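Local coordinates for periplasmic binding protein (Roseiflexus sp. RS-1, PDB 5GJ3) that binds heme in the periplasm, here two heme molecules at once, and probably passes it on to a membrane transporter during bacterial heme uptake, at residues A[6-17]-A[27-37]; A[60-71]-A[85-95]. All coordinates share one frame; numbering follows the deposited sequence.

Interaction 1 (A[6-17]-A[27-37]). With ZN (zinc ion), chain F; ZN (zinc ion), chain D.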
# COMPACT_ATOMS: atom_id res chain seq x y z
N GLU A 6 -1.96 19.41 -20.25
CA GLU A 6 -1.22 18.26 -19.76
C GLU A 6 -2.08 17.00 -19.96
O GLU A 6 -3.28 17.00 -19.70
CB GLU A 6 -0.88 18.51 -18.30
CG GLU A 6 0.36 17.77 -17.82
CD GLU A 6 1.61 18.38 -18.42
OE1 GLU A 6 2.09 19.40 -17.89
OE2 GLU A 6 2.08 17.87 -19.44
N ARG A 7 -1.47 15.95 -20.49
CA ARG A 7 -2.08 14.62 -20.59
C ARG A 7 -1.15 13.63 -19.87
O ARG A 7 -0.12 13.22 -20.40
CB ARG A 7 -2.30 14.19 -22.04
CG ARG A 7 -3.31 15.07 -22.83
CD ARG A 7 -3.36 14.67 -24.31
NE ARG A 7 -3.88 13.31 -24.49
CZ ARG A 7 -5.17 13.00 -24.30
NH1 ARG A 7 -6.05 13.92 -23.96
NH2 ARG A 7 -5.58 11.75 -24.43
N ILE A 8 -1.52 13.30 -18.65
CA ILE A 8 -0.68 12.48 -17.75
C ILE A 8 -1.14 11.03 -17.78
O ILE A 8 -2.37 10.70 -17.63
CB ILE A 8 -0.76 13.02 -16.31
CG1 ILE A 8 -0.51 14.56 -16.27
CG2 ILE A 8 0.24 12.30 -15.37
CD1 ILE A 8 -0.66 15.14 -14.86
N VAL A 9 -0.16 10.15 -18.00
CA VAL A 9 -0.33 8.74 -17.82
C VAL A 9 0.48 8.38 -16.57
O VAL A 9 1.70 8.64 -16.48
CB VAL A 9 0.11 7.89 -19.03
CG1 VAL A 9 -0.07 6.39 -18.66
CG2 VAL A 9 -0.75 8.20 -20.27
N SER A 10 -0.23 7.84 -15.59
CA SER A 10 0.37 7.52 -14.30
C SER A 10 0.58 5.99 -14.22
O SER A 10 -0.37 5.19 -14.43
CB SER A 10 -0.53 8.03 -13.20
OG SER A 10 -0.05 7.52 -11.97
N LEU A 11 1.80 5.56 -13.91
CA LEU A 11 2.13 4.14 -13.98
C LEU A 11 1.82 3.27 -12.72
O LEU A 11 1.89 2.03 -12.79
CB LEU A 11 3.63 3.96 -14.39
CG LEU A 11 4.03 4.71 -15.67
CD1 LEU A 11 5.51 4.46 -15.89
CD2 LEU A 11 3.22 4.18 -16.86
N ASN A 12 1.52 3.90 -11.60
CA ASN A 12 1.35 3.16 -10.35
C ASN A 12 0.17 3.72 -9.61
O ASN A 12 -0.06 4.93 -9.62
CB ASN A 12 2.59 3.22 -9.43
CG ASN A 12 3.83 2.85 -10.15
OD1 ASN A 12 4.49 3.68 -10.77
ND2 ASN A 12 4.11 1.57 -10.17
N GLY A 13 -0.59 2.83 -8.96
CA GLY A 13 -1.73 3.27 -8.15
C GLY A 13 -1.48 4.33 -7.10
O GLY A 13 -2.30 5.22 -6.93
N ASP A 14 -0.34 4.25 -6.38
CA ASP A 14 -0.01 5.26 -5.37
C ASP A 14 0.38 6.67 -5.93
O ASP A 14 0.02 7.74 -5.36
CB ASP A 14 1.06 4.72 -4.40
CG ASP A 14 2.36 4.27 -5.10
OD1 ASP A 14 2.37 3.96 -6.32
OD2 ASP A 14 3.41 4.18 -4.39
N ILE A 15 1.07 6.67 -7.08
CA ILE A 15 1.34 7.92 -7.82
C ILE A 15 0.04 8.57 -8.32
O ILE A 15 -0.19 9.78 -8.13
CB ILE A 15 2.27 7.61 -9.00
CG1 ILE A 15 3.57 7.01 -8.44
CG2 ILE A 15 2.52 8.89 -9.80
CD1 ILE A 15 4.33 7.93 -7.47
N THR A 16 -0.85 7.76 -8.88
CA THR A 16 -2.17 8.25 -9.31
C THR A 16 -2.93 8.92 -8.15
O THR A 16 -3.40 10.04 -8.26
CB THR A 16 -2.99 7.10 -9.88
OG1 THR A 16 -2.32 6.54 -11.01
CG2 THR A 16 -4.44 7.54 -10.26
N GLU A 17 -2.98 8.24 -7.00
CA GLU A 17 -3.66 8.76 -5.82
C GLU A 17 -3.07 10.10 -5.43
O GLU A 17 -3.78 11.03 -5.04
CB GLU A 17 -3.53 7.78 -4.66
CG GLU A 17 -3.94 8.37 -3.32
CD GLU A 17 -4.18 7.32 -2.23
OE1 GLU A 17 -4.17 6.08 -2.48
OE2 GLU A 17 -4.43 7.74 -1.10
N TYR A 27 -6.17 16.06 -15.23
CA TYR A 27 -5.18 15.90 -16.32
C TYR A 27 -4.74 14.49 -16.56
O TYR A 27 -3.93 14.26 -17.46
CB TYR A 27 -3.96 16.76 -16.09
CG TYR A 27 -4.36 18.19 -15.89
CD1 TYR A 27 -4.82 18.98 -16.97
CD2 TYR A 27 -4.31 18.77 -14.62
CE1 TYR A 27 -5.21 20.31 -16.77
CE2 TYR A 27 -4.70 20.09 -14.41
CZ TYR A 27 -5.16 20.86 -15.47
OH TYR A 27 -5.55 22.17 -15.20
N VAL A 28 -5.29 13.53 -15.80
CA VAL A 28 -4.84 12.15 -15.94
C VAL A 28 -5.66 11.52 -17.07
O VAL A 28 -6.88 11.57 -17.03
CB VAL A 28 -4.92 11.30 -14.62
CG1 VAL A 28 -4.51 9.85 -14.88
CG2 VAL A 28 -4.12 11.93 -13.48
N VAL A 29 -5.01 10.92 -18.04
CA VAL A 29 -5.68 10.29 -19.17
C VAL A 29 -5.58 8.77 -19.21
O VAL A 29 -6.27 8.10 -20.02
CB VAL A 29 -5.23 10.87 -20.56
CG1 VAL A 29 -5.44 12.38 -20.65
CG2 VAL A 29 -3.79 10.48 -20.94
N GLY A 30 -4.76 8.18 -18.34
CA GLY A 30 -4.57 6.72 -18.36
C GLY A 30 -3.98 6.29 -17.04
O GLY A 30 -3.15 7.03 -16.48
N VAL A 31 -4.43 5.14 -16.55
CA VAL A 31 -3.94 4.60 -15.25
C VAL A 31 -3.70 3.11 -15.34
O VAL A 31 -4.23 2.43 -16.22
CB VAL A 31 -4.93 4.85 -14.09
CG1 VAL A 31 -5.02 6.34 -13.79
CG2 VAL A 31 -6.30 4.20 -14.35
N ASP A 32 -2.93 2.58 -14.39
CA ASP A 32 -2.72 1.14 -14.32
C ASP A 32 -3.82 0.47 -13.46
O ASP A 32 -4.56 1.16 -12.71
CB ASP A 32 -1.31 0.82 -13.78
CG ASP A 32 -1.32 0.67 -12.24
OD1 ASP A 32 -1.36 1.71 -11.53
OD2 ASP A 32 -1.30 -0.50 -11.76
N SER A 33 -3.93 -0.87 -13.58
CA SER A 33 -4.87 -1.76 -12.80
C SER A 33 -4.91 -1.54 -11.31
O SER A 33 -5.94 -1.76 -10.68
CB SER A 33 -4.46 -3.23 -12.96
OG SER A 33 -4.65 -3.62 -14.28
N SER A 34 -3.78 -1.17 -10.70
CA SER A 34 -3.75 -1.00 -9.24
C SER A 34 -4.27 0.39 -8.81
O SER A 34 -4.27 0.71 -7.63
CB SER A 34 -2.33 -1.22 -8.68
OG SER A 34 -1.51 -0.09 -9.02
N ALA A 35 -4.67 1.23 -9.76
CA ALA A 35 -5.06 2.58 -9.40
C ALA A 35 -6.54 2.59 -9.03
O ALA A 35 -7.39 2.89 -9.88
CB ALA A 35 -4.78 3.60 -10.55
N THR A 36 -6.84 2.31 -7.77
CA THR A 36 -8.24 2.16 -7.28
C THR A 36 -8.68 3.36 -6.40
O THR A 36 -9.73 3.28 -5.77
CB THR A 36 -8.36 0.89 -6.43
OG1 THR A 36 -7.28 0.91 -5.49
CG2 THR A 36 -8.25 -0.39 -7.23
N TYR A 37 -7.89 4.46 -6.33
CA TYR A 37 -8.26 5.66 -5.56
C TYR A 37 -7.93 7.01 -6.23
O TYR A 37 -6.77 7.22 -6.58
CB TYR A 37 -7.58 5.65 -4.19
CG TYR A 37 -8.21 6.63 -3.21
CD1 TYR A 37 -9.31 6.24 -2.43
CD2 TYR A 37 -7.76 7.95 -3.11
CE1 TYR A 37 -9.90 7.15 -1.56
CE2 TYR A 37 -8.36 8.88 -2.24
CZ TYR A 37 -9.43 8.44 -1.46
OH TYR A 37 -10.02 9.28 -0.54
ZN ZN F . 4.16 19.84 -18.18
ZN ZN D . 4.77 2.88 -5.38
O HOH W 1 3.56 19.86 -20.50
O HOH W 2 5.18 17.89 -18.46
O HOH W 3 -1.88 4.31 -12.22
O HOH W 4 -5.06 5.19 -7.40
O HOH W 5 4.19 1.42 -6.54
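The first beta-alpha-beta unit of the parallel sheet is closed here: strand 8-10 runs beside strand 28-31, and helix 13-21 makes the crossover between them. I8 is held by both of its backbone polar atoms, its N donating to Y27 O (2.9 Å) and its O accepting from V29 N (2.7 Å), before S10 N turns to G30 O. I8 pairs with V28 but V9 with G30, a one-residue shift that makes a beta bulge at V29. The side chain of V29 touches two neighbours. Its CG1, placed anti to the carbonyl carbon (chi1 -57°), lies over one face of the R7 guanidinium, 3.7 Å from R7 CZ and displaced from the middle of the group, while CG2 meets V9 CG2. R7 NH2 itself bonds to the carbonyl of L62.

Beyond the strands the chain bends in a type I turn, D32 to A35. D32 OD2 takes two donors from S34: the backbone N, which completes an Asx turn from above the carboxylate plane, and OG, at 2.8 Å on the syn lone pair. OD1 and the D32 N both hold water 3, which also joins S10 O and T16 OG1. S34 OG in turn accepts a bent bond from G13 N (3.1 Å, 137°), and S34 is part of a heme pocket. With the carboxylate of D32 cut back to an alanine, the S34 hydroxyl would probably lose the acceptor that fixes it and be free to turn away from G13 N. G13 lies so close under this turn that a side chain on it would strike S34 O. One residue along the helix, D14 binds a zinc ion through OD2 at 2.1 Å. A turn later, E17, salt-bridged to R249, sets its CD 3.7 Å from Y37 CD2.

Interaction 2 (A[60-71]-A[85-95]). With ZN (zinc ion), chain D.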
# COMPACT_ATOMS: atom_id res chain seq x y z
N LEU A 60 1.18 4.69 -25.05
CA LEU A 60 1.51 5.66 -26.14
C LEU A 60 0.31 6.10 -26.98
O LEU A 60 0.27 7.24 -27.48
CB LEU A 60 2.68 5.19 -27.01
CG LEU A 60 3.98 5.01 -26.21
CD1 LEU A 60 4.93 4.18 -27.05
CD2 LEU A 60 4.63 6.34 -25.79
N SER A 61 -0.68 5.22 -27.09
CA SER A 61 -1.86 5.55 -27.85
C SER A 61 -2.75 6.59 -27.13
O SER A 61 -3.70 7.10 -27.74
CB SER A 61 -2.63 4.29 -28.21
OG SER A 61 -3.36 3.82 -27.11
N LEU A 62 -2.44 6.93 -25.88
CA LEU A 62 -3.17 8.01 -25.20
C LEU A 62 -2.55 9.39 -25.46
O LEU A 62 -3.01 10.37 -24.89
CB LEU A 62 -3.26 7.76 -23.69
CG LEU A 62 -3.93 6.45 -23.28
CD1 LEU A 62 -3.73 6.20 -21.79
CD2 LEU A 62 -5.41 6.45 -23.68
N ASN A 63 -1.48 9.42 -26.27
CA ASN A 63 -0.72 10.64 -26.58
C ASN A 63 -0.39 11.45 -25.35
O ASN A 63 -0.75 12.65 -25.26
CB ASN A 63 -1.44 11.54 -27.60
CG ASN A 63 -1.82 10.78 -28.84
OD1 ASN A 63 -2.98 10.74 -29.19
ND2 ASN A 63 -0.86 10.11 -29.45
N PRO A 64 0.33 10.82 -24.41
CA PRO A 64 0.68 11.58 -23.20
C PRO A 64 1.62 12.75 -23.46
O PRO A 64 2.41 12.73 -24.41
CB PRO A 64 1.42 10.52 -22.31
CG PRO A 64 1.75 9.38 -23.20
CD PRO A 64 0.97 9.49 -24.48
N THR A 65 1.58 13.75 -22.60
CA THR A 65 2.61 14.80 -22.57
C THR A 65 3.59 14.41 -21.45
O THR A 65 4.74 14.85 -21.39
CB THR A 65 2.00 16.18 -22.22
OG1 THR A 65 1.43 16.13 -20.90
CG2 THR A 65 0.92 16.61 -23.23
N LEU A 66 3.13 13.57 -20.54
CA LEU A 66 4.00 13.18 -19.42
C LEU A 66 3.62 11.78 -18.90
O LEU A 66 2.42 11.49 -18.66
CB LEU A 66 3.89 14.17 -18.26
CG LEU A 66 4.55 13.87 -16.91
CD1 LEU A 66 6.10 13.92 -17.00
CD2 LEU A 66 4.00 14.89 -15.89
N VAL A 67 4.65 10.99 -18.63
CA VAL A 67 4.44 9.68 -17.99
C VAL A 67 5.24 9.66 -16.72
O VAL A 67 6.44 9.93 -16.74
CB VAL A 67 4.89 8.53 -18.92
CG1 VAL A 67 4.79 7.16 -18.25
CG2 VAL A 67 4.08 8.56 -20.25
N ILE A 68 4.56 9.33 -15.62
CA ILE A 68 5.14 9.38 -14.32
C ILE A 68 4.85 8.08 -13.53
O ILE A 68 3.74 7.54 -13.60
CB ILE A 68 4.69 10.68 -13.59
CG1 ILE A 68 5.42 10.89 -12.29
CG2 ILE A 68 3.19 10.73 -13.23
CD1 ILE A 68 5.15 12.28 -11.71
N GLY A 69 5.84 7.60 -12.78
CA GLY A 69 5.65 6.33 -12.00
C GLY A 69 6.76 6.20 -10.96
O GLY A 69 7.55 7.14 -10.75
N ASP A 70 6.82 5.08 -10.27
CA ASP A 70 7.90 4.90 -9.33
C ASP A 70 8.53 3.56 -9.63
O ASP A 70 8.21 2.93 -10.68
CB ASP A 70 7.42 5.08 -7.89
CG ASP A 70 6.46 3.99 -7.45
OD1 ASP A 70 6.44 2.85 -7.98
OD2 ASP A 70 5.69 4.28 -6.52
N GLU A 71 9.46 3.13 -8.79
CA GLU A 71 10.29 1.96 -9.07
C GLU A 71 9.54 0.64 -9.29
O GLU A 71 10.12 -0.27 -9.86
CB GLU A 71 11.41 1.76 -8.01
CG GLU A 71 10.88 1.48 -6.60
CD GLU A 71 12.00 1.28 -5.58
OE1 GLU A 71 12.44 2.24 -4.87
OE2 GLU A 71 12.47 0.13 -5.48
N ALA A 85 10.03 6.68 -27.97
CA ALA A 85 8.97 7.50 -28.58
C ALA A 85 9.11 9.00 -28.27
O ALA A 85 8.32 9.81 -28.79
CB ALA A 85 7.59 7.03 -28.13
N GLY A 86 10.09 9.39 -27.44
CA GLY A 86 10.27 10.80 -27.16
C GLY A 86 9.26 11.39 -26.18
O GLY A 86 9.12 12.61 -26.14
N VAL A 87 8.54 10.56 -25.39
CA VAL A 87 7.56 11.08 -24.37
C VAL A 87 8.23 11.34 -23.01
O VAL A 87 8.94 10.43 -22.47
CB VAL A 87 6.39 10.07 -24.18
CG1 VAL A 87 5.41 10.56 -23.10
CG2 VAL A 87 5.68 9.87 -25.51
N PRO A 88 8.07 12.56 -22.44
CA PRO A 88 8.72 12.78 -21.14
C PRO A 88 8.33 11.74 -20.10
O PRO A 88 7.15 11.45 -19.90
CB PRO A 88 8.18 14.15 -20.70
CG PRO A 88 7.95 14.88 -22.00
CD PRO A 88 7.45 13.81 -22.95
N LEU A 89 9.33 11.25 -19.38
CA LEU A 89 9.10 10.18 -18.41
C LEU A 89 9.92 10.50 -17.15
O LEU A 89 11.09 10.98 -17.26
CB LEU A 89 9.61 8.86 -19.05
CG LEU A 89 9.78 7.66 -18.10
CD1 LEU A 89 8.44 7.19 -17.63
CD2 LEU A 89 10.51 6.55 -18.85
N ALA A 90 9.32 10.30 -15.97
CA ALA A 90 10.13 10.35 -14.74
C ALA A 90 9.70 9.22 -13.80
O ALA A 90 8.51 8.88 -13.74
CB ALA A 90 9.94 11.68 -14.07
N ILE A 91 10.66 8.65 -13.09
CA ILE A 91 10.41 7.55 -12.19
C ILE A 91 11.08 7.91 -10.85
O ILE A 91 12.21 8.33 -10.84
CB ILE A 91 11.05 6.23 -12.69
CG1 ILE A 91 10.39 5.77 -14.02
CG2 ILE A 91 11.00 5.10 -11.59
CD1 ILE A 91 8.92 5.40 -13.87
N THR A 92 10.35 7.74 -9.75
CA THR A 92 10.91 7.97 -8.43
C THR A 92 11.13 6.68 -7.60
O THR A 92 10.56 5.62 -7.89
CB THR A 92 9.99 8.93 -7.65
OG1 THR A 92 10.72 9.46 -6.53
CG2 THR A 92 8.71 8.21 -7.17
N ALA A 93 11.96 6.76 -6.57
CA ALA A 93 12.14 5.62 -5.63
C ALA A 93 10.86 5.39 -4.85
O ALA A 93 10.06 6.32 -4.64
CB ALA A 93 13.30 5.87 -4.67
N ASP A 94 10.67 4.17 -4.38
CA ASP A 94 9.56 3.90 -3.44
C ASP A 94 10.00 2.91 -2.37
O ASP A 94 9.53 1.78 -2.39
CB ASP A 94 8.36 3.31 -4.22
CG ASP A 94 7.07 3.22 -3.38
OD1 ASP A 94 6.98 3.78 -2.23
OD2 ASP A 94 6.14 2.57 -3.89
N PRO A 95 10.93 3.31 -1.47
CA PRO A 95 11.47 2.47 -0.40
C PRO A 95 10.37 2.06 0.63
O PRO A 95 9.36 2.77 0.76
CB PRO A 95 12.52 3.38 0.25
CG PRO A 95 11.94 4.78 0.04
CD PRO A 95 11.49 4.67 -1.40
ZN ZN D . 4.77 2.88 -5.38
O HOH W 5 4.19 1.42 -6.54
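The carboxylates of D70 and D94 converge on one zinc ion, their planes turned 38° apart and each binding through OD2 at 2.0 Å; D14 and water 5 complete the site, and the other oxygen of D70, OD1, accepts from A72 N. The third flat group, the carboxylate of E71, stands steeply to that of D94, at 75°, and receives D94 N on the anti side of OE1 (2.7 Å), tilted from its plane. E71 reaches there by extending beyond a CG held between its own N and carbonyl carbon (chi1 63°), which carries the chain across the strand ends.

Behind these groups, strand 66-70 lies parallel to strand 89-92, helix 76-84 connecting the two as the crossover of a second beta-alpha-beta unit. V67 N bonds to P88 O (2.8 Å) and A90 N to V67 O; G69 N and T92 N continue the pattern with A90 O and G69 O. On the helix 76-84 side, V67 sends CG2 against V87 CG1 and CG1 against L89 CD1 (3.7 Å), and I91 CD1 packs on the bare backbone of G69. L60 CD2 extends this apolar patch, touching A85 CB as well as V87 CG2. On the face shared by D70 and T92, D70 CB touches T92 CG2 at 3.5 Å.

D70 OD2 and D94 OD2 lie only 3.2 Å apart, a closeness that the zinc ion, with K104 paired to D94 OD1, is likely to make tolerable by offsetting their negative charge.

Overall arrangement
From the N terminus, interaction 1 closes first, bringing 27-37 back beside 6-17 after the helix 13-21; interaction 2 opens only later, joining 60-71 to 85-95 around helix 76-84. The two loops follow in series, neither enclosing nor crossing the other. Within the four-stranded parallel sheet, ordered 28-31, 8-10, 66-70, 89-92, each contact is an outer pair, and the central seam between strands 8-10 and 66-70 unites them. Side chains reinforce that seam at both ends: E6 OE2 approaches T65 OG1 and N12 OD1 approaches D70 N. Where the strands end near heme, one zinc ion bridges D14 of interaction 1 to both aspartates of interaction 2.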